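Local coordinates for glycosyl transferases group 1 family protein (Francisella tularensis subsp. tularensis, PDB 5I45), which is probably a glycosyltransferase of the GT-B class, here represented by its C-terminal domain, the part that in relatives usually binds the activated sugar donor, at residues Val10-Ala14 / Pro106-Arg110; Thr62-Glu68 / Gln92-Phe98; Met132-Ala137 / Ile184-Tyr189. All blocks are in the same frame, centred on the assembly; numbering follows the deposited sequence.

Overall arrangement
The three contacts tie an edge pair of strands, the loop before helix 17-23 and the C-terminal helix to one sheet-and-helix body of a Rossmann-like domain. Interaction 2 pairs strands 61-66 and 93-96 at one margin of the six-stranded parallel sheet, nested along the chain inside the loop that interaction 1 closes between the N-terminal segment and helix 104-111. Interaction 3 follows, joining the end of helix 126-133 to helix 178-195. Centres of interactions 1 and 3 lie about 11 Å apart, and Pro13 touches Ala133 and Ser134. Trp108 bridges interactions 1 and 2, centres about 17 Å apart; interactions 2 and 3 lie on opposite sides of the chain's centre and do not touch.

Interaction 1: Val10-Ala14 / Pro106-Arg110; sequences VFYPA and PSWYR
Arg110 reaches along the loop Val10-Ala14 and lays its guanidinium flat on the ring of Tyr12, a cation-pi stack with planes only 16° apart. Its NH1 sits over the ring centre and comes within 3.4 Å of Tyr12 CZ. The other guanidinium face looks at the carbonyl of Pro106, so the flat group fills a slot between ring and helix. NH1 also donates two nearly straight bonds to loop carbonyls, Val10 O (3.2 Å) and Tyr12 O (3.3 Å), both in the guanidinium plane; these two bonds help to fix its rotation. A bend at chi3 (-82°) turns the chain from its run past Ala14 into the slot. In this GT-B C-terminal domain the contact clasps the segment leading to helix 17-23 against helix 104-111. Pro106 provides the bump on the helix: its CG fits into the corner formed by Val10 CG1 (3.7 Å) and Phe11 CE1 (3.8 Å). Phe11 CE1 in turn meets Tyr109 CE2 at 3.9 Å, the two rings steeply inclined to one another, while Ala133 and Ser134 also line the hollow holding Phe11. One water links Val10 O to Arg110 NH2, and another joins Ala14 N to Arg110 O.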
loop_
_atom_site.group_PDB
_atom_site.type_symbol
_atom_site.label_atom_id
_atom_site.label_comp_id
_atom_site.label_asym_id
_atom_site.label_seq_id
_atom_site.Cartn_x
_atom_site.Cartn_y
_atom_site.Cartn_z
ATOM N N VAL A 10 -10.975 -14.552 2.771
ATOM C CA VAL A 10 -10.817 -13.799 1.506
ATOM C C VAL A 10 -9.452 -13.126 1.483
ATOM O O VAL A 10 -8.737 -13.184 0.487
ATOM C CB VAL A 10 -11.944 -12.752 1.320
ATOM C CG1 VAL A 10 -11.699 -11.857 0.103
ATOM C CG2 VAL A 10 -13.284 -13.464 1.188
ATOM N N PHE A 11 -9.102 -12.495 2.595
ATOM C CA PHE A 11 -7.829 -11.776 2.735
ATOM C C PHE A 11 -6.925 -12.619 3.605
ATOM O O PHE A 11 -7.217 -12.845 4.795
ATOM C CB PHE A 11 -8.052 -10.388 3.335
ATOM C CG PHE A 11 -8.927 -9.522 2.486
ATOM C CD1 PHE A 11 -8.393 -8.801 1.418
ATOM C CD2 PHE A 11 -10.282 -9.453 2.725
ATOM C CE1 PHE A 11 -9.210 -8.038 0.600
ATOM C CE2 PHE A 11 -11.107 -8.670 1.922
ATOM C CZ PHE A 11 -10.560 -7.956 0.860
ATOM N N TYR A 12 -5.835 -13.093 3.022
ATOM C CA TYR A 12 -4.893 -13.996 3.681
ATOM C C TYR A 12 -3.578 -13.979 2.882
ATOM O O TYR A 12 -3.589 -13.597 1.714
ATOM C CB TYR A 12 -5.468 -15.435 3.773
ATOM C CG TYR A 12 -5.864 -16.031 2.430
ATOM C CD1 TYR A 12 -4.912 -16.595 1.590
ATOM C CD2 TYR A 12 -7.179 -15.995 1.997
ATOM C CE1 TYR A 12 -5.265 -17.117 0.356
ATOM C CE2 TYR A 12 -7.544 -16.523 0.770
ATOM C CZ TYR A 12 -6.575 -17.077 -0.046
ATOM O OH TYR A 12 -6.890 -17.595 -1.288
ATOM N N PRO A 13 -2.462 -14.411 3.489
ATOM C CA PRO A 13 -1.162 -14.416 2.822
ATOM C C PRO A 13 -1.027 -15.514 1.775
ATOM O O PRO A 13 -1.602 -16.570 1.928
ATOM C CB PRO A 13 -0.174 -14.677 3.957
ATOM C CG PRO A 13 -0.939 -14.511 5.226
ATOM C CD PRO A 13 -2.355 -14.800 4.903
ATOM N N ALA A 14 -0.281 -15.243 0.707
ATOM C CA ALA A 14 0.044 -16.310 -0.224
ATOM C C ALA A 14 1.144 -17.200 0.352
ATOM O O ALA A 14 1.852 -16.822 1.265
ATOM C CB ALA A 14 0.522 -15.723 -1.511
ATOM N N PRO A 106 -8.001 -8.936 -3.479
ATOM C CA PRO A 106 -7.294 -9.817 -2.510
ATOM C C PRO A 106 -5.963 -10.369 -3.059
ATOM O O PRO A 106 -4.955 -10.454 -2.327
ATOM C CB PRO A 106 -8.314 -10.934 -2.241
ATOM C CG PRO A 106 -9.645 -10.276 -2.475
ATOM C CD PRO A 106 -9.444 -9.277 -3.575
ATOM N N SER A 107 -5.922 -10.675 -4.359
ATOM C CA SER A 107 -4.690 -11.189 -4.941
ATOM C C SER A 107 -3.598 -10.130 -4.948
ATOM O O SER A 107 -2.416 -10.473 -4.906
ATOM C CB SER A 107 -4.894 -11.717 -6.385
ATOM O OG SER A 107 -5.124 -10.686 -7.299
ATOM N N TRP A 108 -3.979 -8.863 -5.077
ATOM C CA TRP A 108 -2.975 -7.801 -5.037
ATOM C C TRP A 108 -2.349 -7.696 -3.670
ATOM O O TRP A 108 -1.147 -7.575 -3.553
ATOM C CB TRP A 108 -3.531 -6.434 -5.477
ATOM C CG TRP A 108 -3.435 -6.234 -6.934
ATOM C CD1 TRP A 108 -4.439 -6.271 -7.842
ATOM C CD2 TRP A 108 -2.234 -6.030 -7.673
ATOM N NE1 TRP A 108 -3.952 -6.050 -9.097
ATOM C CE2 TRP A 108 -2.595 -5.908 -9.026
ATOM C CE3 TRP A 108 -0.891 -5.914 -7.317
ATOM C CZ2 TRP A 108 -1.651 -5.691 -10.035
ATOM C CZ3 TRP A 108 0.041 -5.690 -8.329
ATOM C CH2 TRP A 108 -0.345 -5.578 -9.641
ATOM N N TYR A 109 -3.146 -7.774 -2.612
ATOM C CA TYR A 109 -2.555 -7.736 -1.279
ATOM C C TYR A 109 -1.534 -8.858 -1.125
ATOM O O TYR A 109 -0.463 -8.654 -0.542
ATOM C CB TYR A 109 -3.598 -7.836 -0.180
ATOM C CG TYR A 109 -4.421 -6.593 0.010
ATOM C CD1 TYR A 109 -3.870 -5.471 0.596
ATOM C CD2 TYR A 109 -5.745 -6.538 -0.382
ATOM C CE1 TYR A 109 -4.621 -4.347 0.827
ATOM C CE2 TYR A 109 -6.494 -5.395 -0.173
ATOM C CZ TYR A 109 -5.915 -4.318 0.437
ATOM O OH TYR A 109 -6.653 -3.173 0.663
ATOM N N ARG A 110 -1.855 -10.019 -1.689
ATOM C CA ARG A 110 -0.951 -11.179 -1.608
ATOM C C ARG A 110 0.362 -11.011 -2.356
ATOM O O ARG A 110 1.321 -11.734 -2.102
ATOM C CB ARG A 110 -1.673 -12.443 -2.095
ATOM C CG ARG A 110 -2.601 -13.002 -1.057
ATOM C CD ARG A 110 -3.149 -14.369 -1.426
ATOM N NE ARG A 110 -4.294 -14.314 -2.332
ATOM C CZ ARG A 110 -5.549 -14.073 -1.952
ATOM N NH1 ARG A 110 -5.844 -13.808 -0.662
ATOM N NH2 ARG A 110 -6.518 -14.076 -2.871
HETATM O O HOH W 1 -9.341 -14.219 -1.960
HETATM O O HOH W 2 -5.445 -11.024 0.534
HETATM O O HOH W 3 1.254 -12.999 0.358
#

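Interaction 2: Thr62-Glu68 / Gln92-Phe98; sequences TAVVIGE and QIIFIGF
Ala63 and Val65 lie in register beside Ile93 and Phe95 in a parallel strand pair, and their backbones bond to the residues flanking those two. Ala63 N donates to Gln92 O (2.8 Å) and Ala63 O accepts from Ile94 N; Val65 repeats the pattern, its N bonded to Ile94 O and its O to Ile96 N. The short strand axes pass 4.7 Å apart at 23°, and CA-H...O contacts such as Val64 CA to Ile94 O supplement the ladder.

Beyond it the strands part. Water enters between Gly67 and Ile96, with one molecule accepting weakly from Gly67 N while donating to Ile96 O. Gly67, without a side chain, takes up the backbone angle phi 156°. Glu68 then turns back to the other segment: in one of its two conformers OE2 accepts the N-H of Phe98 (N to OE2 3.1 Å) in a bent bond from above the carboxylate plane.

Apolar contacts occupy both faces of the pair. On one, Val65 lies alongside Phe95: with CG1 anti to the backbone N (chi1 177°), its CG2 stands over the ring, 4.2 Å from the Phe95 centroid, in a CH-pi contact, and its CB is 3.7 Å from Phe95 CD2. On the other, Ile66 and Ile96 run side by side, and one of the two conformers of Ile66 places CD1 3.5 Å from Ile96 CG1. Val64 CB also meets Ile96 CG1, at 4.1 Å.

Strands 61-66 and 93-96 are consecutive arms of a beta-alpha-beta crossover through helix 74-86, a building unit of the Rossmann-like fold. That helix and helix 44-57 cover the Ile93 and Phe95 face, Trp108 of helix 104-111 packs on the Val64, Ile66 and Ile96 face, and strand 30-35 continues the sheet beyond 61-66.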
loop_
_atom_site.group_PDB
_atom_site.type_symbol
_atom_site.label_atom_id
_atom_site.label_comp_id
_atom_site.label_asym_id
_atom_site.label_seq_id
_atom_site.Cartn_x
_atom_site.Cartn_y
_atom_site.Cartn_z
ATOM N N THR A 62 8.860 -1.577 -6.715
ATOM C CA THR A 62 7.869 -0.960 -7.601
ATOM C C THR A 62 6.653 -0.573 -6.787
ATOM O O THR A 62 6.257 -1.304 -5.908
ATOM C CB THR A 62 7.492 -1.967 -8.689
ATOM O OG1 THR A 62 8.643 -2.175 -9.489
ATOM C CG2 THR A 62 6.320 -1.496 -9.556
ATOM N N ALA A 63 6.080 0.581 -7.076
ATOM C CA ALA A 63 4.864 1.037 -6.451
ATOM C C ALA A 63 3.721 0.883 -7.435
ATOM O O ALA A 63 3.881 1.240 -8.610
ATOM C CB ALA A 63 4.993 2.499 -6.035
ATOM N N VAL A 64 2.564 0.428 -6.953
ATOM C CA VAL A 64 1.367 0.270 -7.758
ATOM C C VAL A 64 0.210 1.014 -7.132
ATOM O O VAL A 64 0.006 0.995 -5.909
ATOM C CB VAL A 64 0.981 -1.217 -8.034
ATOM C CG1 VAL A 64 1.998 -1.872 -8.936
ATOM C CG2 VAL A 64 0.820 -2.018 -6.768
ATOM N N VAL A 65 -0.547 1.697 -7.980
ATOM C CA VAL A 65 -1.754 2.374 -7.546
ATOM C C VAL A 65 -2.909 1.499 -8.057
ATOM O O VAL A 65 -3.086 1.348 -9.297
ATOM C CB VAL A 65 -1.837 3.767 -8.147
ATOM C CG1 VAL A 65 -3.149 4.431 -7.751
ATOM C CG2 VAL A 65 -0.642 4.600 -7.699
ATOM N N ILE A 66 -3.630 0.888 -7.125
ATOM C CA ILE A 66 -4.738 -0.028 -7.400
ATOM C C ILE A 66 -6.040 0.730 -7.178
ATOM O O ILE A 66 -6.468 0.903 -6.043
ATOM C CB ILE A 66 -4.705 -1.266 -6.454
ATOM C CG1 ILE A 66 -3.307 -1.909 -6.433
ATOM C CG2 ILE A 66 -5.783 -2.276 -6.837
ATOM C CD1 ILE A 66 -2.866 -2.422 -7.785
ATOM N N GLY A 67 -6.630 1.239 -8.252
ATOM C CA GLY A 67 -7.899 1.979 -8.171
ATOM C C GLY A 67 -7.999 2.898 -9.371
ATOM O O GLY A 67 -7.096 2.924 -10.233
ATOM N N GLU A 68 -9.073 3.658 -9.450
ATOM C CA GLU A 68 -9.204 4.587 -10.554
ATOM C C GLU A 68 -9.688 5.929 -10.108
ATOM O O GLU A 68 -10.164 6.111 -8.986
ATOM C CB GLU A 68 -10.097 4.029 -11.661
ATOM C CG GLU A 68 -9.425 2.887 -12.412
ATOM C CD GLU A 68 -10.017 2.630 -13.778
ATOM O OE1 GLU A 68 -11.146 3.087 -14.052
ATOM O OE2 GLU A 68 -9.346 1.953 -14.582
ATOM N N GLN A 92 8.888 2.036 -12.458
ATOM C CA GLN A 92 8.781 1.683 -11.047
ATOM C C GLN A 92 7.513 2.179 -10.370
ATOM O O GLN A 92 7.299 1.840 -9.226
ATOM C CB GLN A 92 10.002 2.190 -10.275
ATOM C CG GLN A 92 11.273 1.414 -10.557
ATOM C CD GLN A 92 12.428 1.913 -9.694
ATOM O OE1 GLN A 92 12.562 1.539 -8.509
ATOM N NE2 GLN A 92 13.222 2.774 -10.252
ATOM N N ILE A 93 6.704 2.997 -11.032
ATOM C CA ILE A 93 5.459 3.532 -10.448
ATOM C C ILE A 93 4.397 3.346 -11.500
ATOM O O ILE A 93 4.420 4.023 -12.512
ATOM C CB ILE A 93 5.581 4.988 -10.007
ATOM C CG1 ILE A 93 6.750 5.117 -9.030
ATOM C CG2 ILE A 93 4.290 5.429 -9.334
ATOM C CD1 ILE A 93 7.120 6.541 -8.661
ATOM N N ILE A 94 3.460 2.425 -11.239
ATOM C CA ILE A 94 2.498 1.888 -12.223
ATOM C C ILE A 94 1.048 2.043 -11.762
ATOM O O ILE A 94 0.711 1.640 -10.647
ATOM C CB ILE A 94 2.733 0.347 -12.403
ATOM C CG1 ILE A 94 4.208 0.003 -12.688
ATOM C CG2 ILE A 94 1.818 -0.265 -13.444
ATOM C CD1 ILE A 94 4.708 0.436 -14.029
ATOM N N PHE A 95 0.196 2.609 -12.605
ATOM C CA PHE A 95 -1.223 2.747 -12.307
ATOM C C PHE A 95 -1.886 1.549 -12.932
ATOM O O PHE A 95 -1.869 1.390 -14.163
ATOM C CB PHE A 95 -1.742 4.043 -12.928
ATOM C CG PHE A 95 -1.275 5.261 -12.205
ATOM C CD1 PHE A 95 -0.024 5.820 -12.462
ATOM C CD2 PHE A 95 -2.086 5.852 -11.240
ATOM C CE1 PHE A 95 0.395 6.945 -11.751
ATOM C CE2 PHE A 95 -1.666 6.976 -10.552
ATOM C CZ PHE A 95 -0.428 7.501 -10.800
ATOM N N ILE A 96 -2.459 0.693 -12.100
ATOM C CA ILE A 96 -3.092 -0.547 -12.582
ATOM C C ILE A 96 -4.488 -0.268 -13.115
ATOM O O ILE A 96 -5.199 0.573 -12.607
ATOM C CB ILE A 96 -3.082 -1.593 -11.439
ATOM C CG1 ILE A 96 -1.634 -1.911 -11.051
ATOM C CG2 ILE A 96 -3.862 -2.856 -11.821
ATOM C CD1 ILE A 96 -0.780 -2.524 -12.134
ATOM N N GLY A 97 -4.856 -0.961 -14.186
ATOM C CA GLY A 97 -6.180 -0.799 -14.789
ATOM C C GLY A 97 -7.271 -1.480 -13.980
ATOM O O GLY A 97 -7.014 -2.473 -13.291
ATOM N N PHE A 98 -8.492 -0.944 -14.063
ATOM C CA PHE A 98 -9.650 -1.518 -13.354
ATOM C C PHE A 98 -10.021 -2.903 -13.874
ATOM O O PHE A 98 -9.954 -3.158 -15.072
ATOM C CB PHE A 98 -10.868 -0.574 -13.453
ATOM C CG PHE A 98 -12.212 -1.262 -13.304
ATOM C CD1 PHE A 98 -12.682 -1.656 -12.054
ATOM C CD2 PHE A 98 -13.017 -1.492 -14.422
ATOM C CE1 PHE A 98 -13.915 -2.286 -11.926
ATOM C CE2 PHE A 98 -14.249 -2.119 -14.298
ATOM C CZ PHE A 98 -14.700 -2.515 -13.051
HETATM O O HOH W 4 -4.653 3.096 -11.252
HETATM O O HOH W 5 -6.682 -0.692 -10.383
#

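Interaction 3: Met132-Ala137 / Ile184-Tyr189; sequences MASKCA and IAQNGY
Lys135 has a left-handed backbone (phi 63°) and throws its side chain across the face of Tyr189, so one residue both ends helix 126-133 and grips helix 178-195. Its CE lies over the ring, 4.0 Å from the Tyr189 centroid, in a CH-pi contact, and NZ stands almost on the ring normal, 4.8 Å from the same centroid, making a cation-pi interaction. A bend at chi3 (-69°) carries the amine onward to Gln186, where NZ donates to OE1 at 3.0 Å, tilted out of the amide carbonyl plane. The ammonium thus has two partners roughly at right angles, the Tyr189 face and the amide oxygen of Gln186, whose NE2 is turned to Asp190.

The edge of Tyr189 meets the helix end: Ala133 O lies near the ring plane, 3.4 Å from Tyr189 CD2. Tyr189 CA approaches Met132 O in a CA-H...O contact.

Further along, small residues allow close approach. Ala185 CB rests 3.4 Å from Lys135 O and also touches Ala137 CB. In one of its two conformers Met132, deposited as selenomethionine, brings its methyl close to the backbone of Gly188, which has no side chain, with CE 3.6 Å from Gly188 CA. One water donates to both Cys136 O and Ala185 O, linking the two carbonyls.

The helix termination is a Schellman motif, with Lys135 as its C-prime residue, Cys136 N bonded to Ala131 O and Lys135 N to Met132 O. It turns the chain from helix 126-133 into strand 137-140 against helix 178-195, within the Rossmann-like alpha/beta architecture of a GT-B C-terminal domain.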
loop_
_atom_site.group_PDB
_atom_site.type_symbol
_atom_site.label_atom_id
_atom_site.label_comp_id
_atom_site.label_asym_id
_atom_site.label_seq_id
_atom_site.Cartn_x
_atom_site.Cartn_y
_atom_site.Cartn_z
HETATM N N MSE A 132 -3.100 -6.069 6.556
HETATM C CA MSE A 132 -2.542 -6.789 7.692
HETATM C C MSE A 132 -2.934 -8.246 7.700
HETATM O O MSE A 132 -2.120 -9.105 8.024
HETATM C CB MSE A 132 -2.974 -6.084 8.987
HETATM C CG MSE A 132 -2.340 -4.686 9.059
HETATM SE SE MSE A 132 -3.238 -3.453 10.307
HETATM C CE MSE A 132 -2.338 -4.033 11.992
ATOM N N ALA A 133 -4.172 -8.538 7.334
ATOM C CA ALA A 133 -4.628 -9.935 7.230
ATOM C C ALA A 133 -3.840 -10.695 6.162
ATOM O O ALA A 133 -3.740 -11.926 6.238
ATOM C CB ALA A 133 -6.122 -9.978 6.954
ATOM N N SER A 134 -3.303 -9.959 5.197
ATOM C CA SER A 134 -2.517 -10.568 4.145
ATOM C C SER A 134 -1.024 -10.564 4.447
ATOM O O SER A 134 -0.236 -10.951 3.605
ATOM C CB SER A 134 -2.765 -9.841 2.827
ATOM O OG SER A 134 -4.156 -9.707 2.551
ATOM N N LYS A 135 -0.652 -10.123 5.648
ATOM C CA LYS A 135 0.721 -10.035 6.081
ATOM C C LYS A 135 1.566 -9.051 5.258
ATOM O O LYS A 135 2.758 -9.224 5.050
ATOM C CB LYS A 135 1.365 -11.428 6.220
ATOM C CG LYS A 135 2.277 -11.555 7.427
ATOM C CD LYS A 135 2.830 -12.952 7.641
ATOM C CE LYS A 135 1.807 -13.996 8.080
ATOM N NZ LYS A 135 2.492 -15.281 8.383
ATOM N N CYS A 136 0.911 -7.980 4.847
ATOM C CA CYS A 136 1.605 -6.804 4.269
ATOM C C CYS A 136 2.009 -5.896 5.423
ATOM O O CYS A 136 1.266 -5.761 6.400
ATOM C CB CYS A 136 0.683 -6.007 3.357
ATOM S SG CYS A 136 -0.106 -6.924 2.061
ATOM N N ALA A 137 3.161 -5.239 5.339
ATOM C CA ALA A 137 3.513 -4.214 6.331
ATOM C C ALA A 137 2.743 -2.953 5.978
ATOM O O ALA A 137 2.777 -2.557 4.808
ATOM C CB ALA A 137 4.999 -3.967 6.299
ATOM N N ILE A 184 7.141 -6.581 11.723
ATOM C CA ILE A 184 6.023 -5.641 11.756
ATOM C C ILE A 184 4.798 -6.259 11.084
ATOM O O ILE A 184 3.718 -6.247 11.636
ATOM C CB ILE A 184 6.416 -4.331 11.030
ATOM C CG1 ILE A 184 7.453 -3.563 11.852
ATOM C CG2 ILE A 184 5.200 -3.469 10.696
ATOM C CD1 ILE A 184 6.967 -2.945 13.112
ATOM N N ALA A 185 5.031 -6.847 9.910
ATOM C CA ALA A 185 3.938 -7.460 9.139
ATOM C C ALA A 185 3.281 -8.632 9.885
ATOM O O ALA A 185 2.068 -8.737 9.929
ATOM C CB ALA A 185 4.408 -7.887 7.759
ATOM N N GLN A 186 4.110 -9.500 10.450
ATOM C CA GLN A 186 3.621 -10.607 11.248
ATOM C C GLN A 186 2.843 -10.105 12.460
ATOM O O GLN A 186 1.786 -10.656 12.789
ATOM C CB GLN A 186 4.775 -11.485 11.653
ATOM C CG GLN A 186 4.361 -12.709 12.450
ATOM C CD GLN A 186 3.637 -13.745 11.618
ATOM O OE1 GLN A 186 4.142 -14.185 10.589
ATOM N NE2 GLN A 186 2.453 -14.151 12.048
ATOM N N ASN A 187 3.347 -9.085 13.144
ATOM C CA ASN A 187 2.638 -8.562 14.289
ATOM C C ASN A 187 1.260 -8.014 13.882
ATOM O O ASN A 187 0.287 -8.206 14.592
ATOM C CB ASN A 187 3.438 -7.455 14.962
ATOM C CG ASN A 187 4.699 -7.945 15.652
ATOM O OD1 ASN A 187 5.605 -7.142 15.956
ATOM N ND2 ASN A 187 4.779 -9.231 15.940
ATOM N N GLY A 188 1.192 -7.317 12.744
ATOM C CA GLY A 188 -0.098 -6.813 12.244
ATOM C C GLY A 188 -1.072 -7.953 11.937
ATOM O O GLY A 188 -2.245 -7.899 12.277
ATOM N N TYR A 189 -0.533 -8.985 11.291
ATOM C CA TYR A 189 -1.319 -10.190 11.005
ATOM C C TYR A 189 -1.863 -10.829 12.304
ATOM O O TYR A 189 -3.051 -11.154 12.376
ATOM C CB TYR A 189 -0.448 -11.185 10.225
ATOM C CG TYR A 189 -1.105 -12.510 10.047
ATOM C CD1 TYR A 189 -0.981 -13.518 11.013
ATOM C CD2 TYR A 189 -1.923 -12.752 8.946
ATOM C CE1 TYR A 189 -1.631 -14.716 10.874
ATOM C CE2 TYR A 189 -2.561 -13.949 8.785
ATOM C CZ TYR A 189 -2.438 -14.935 9.781
ATOM O OH TYR A 189 -3.091 -16.132 9.667
HETATM O O HOH W 6 0.649 -6.507 8.995
#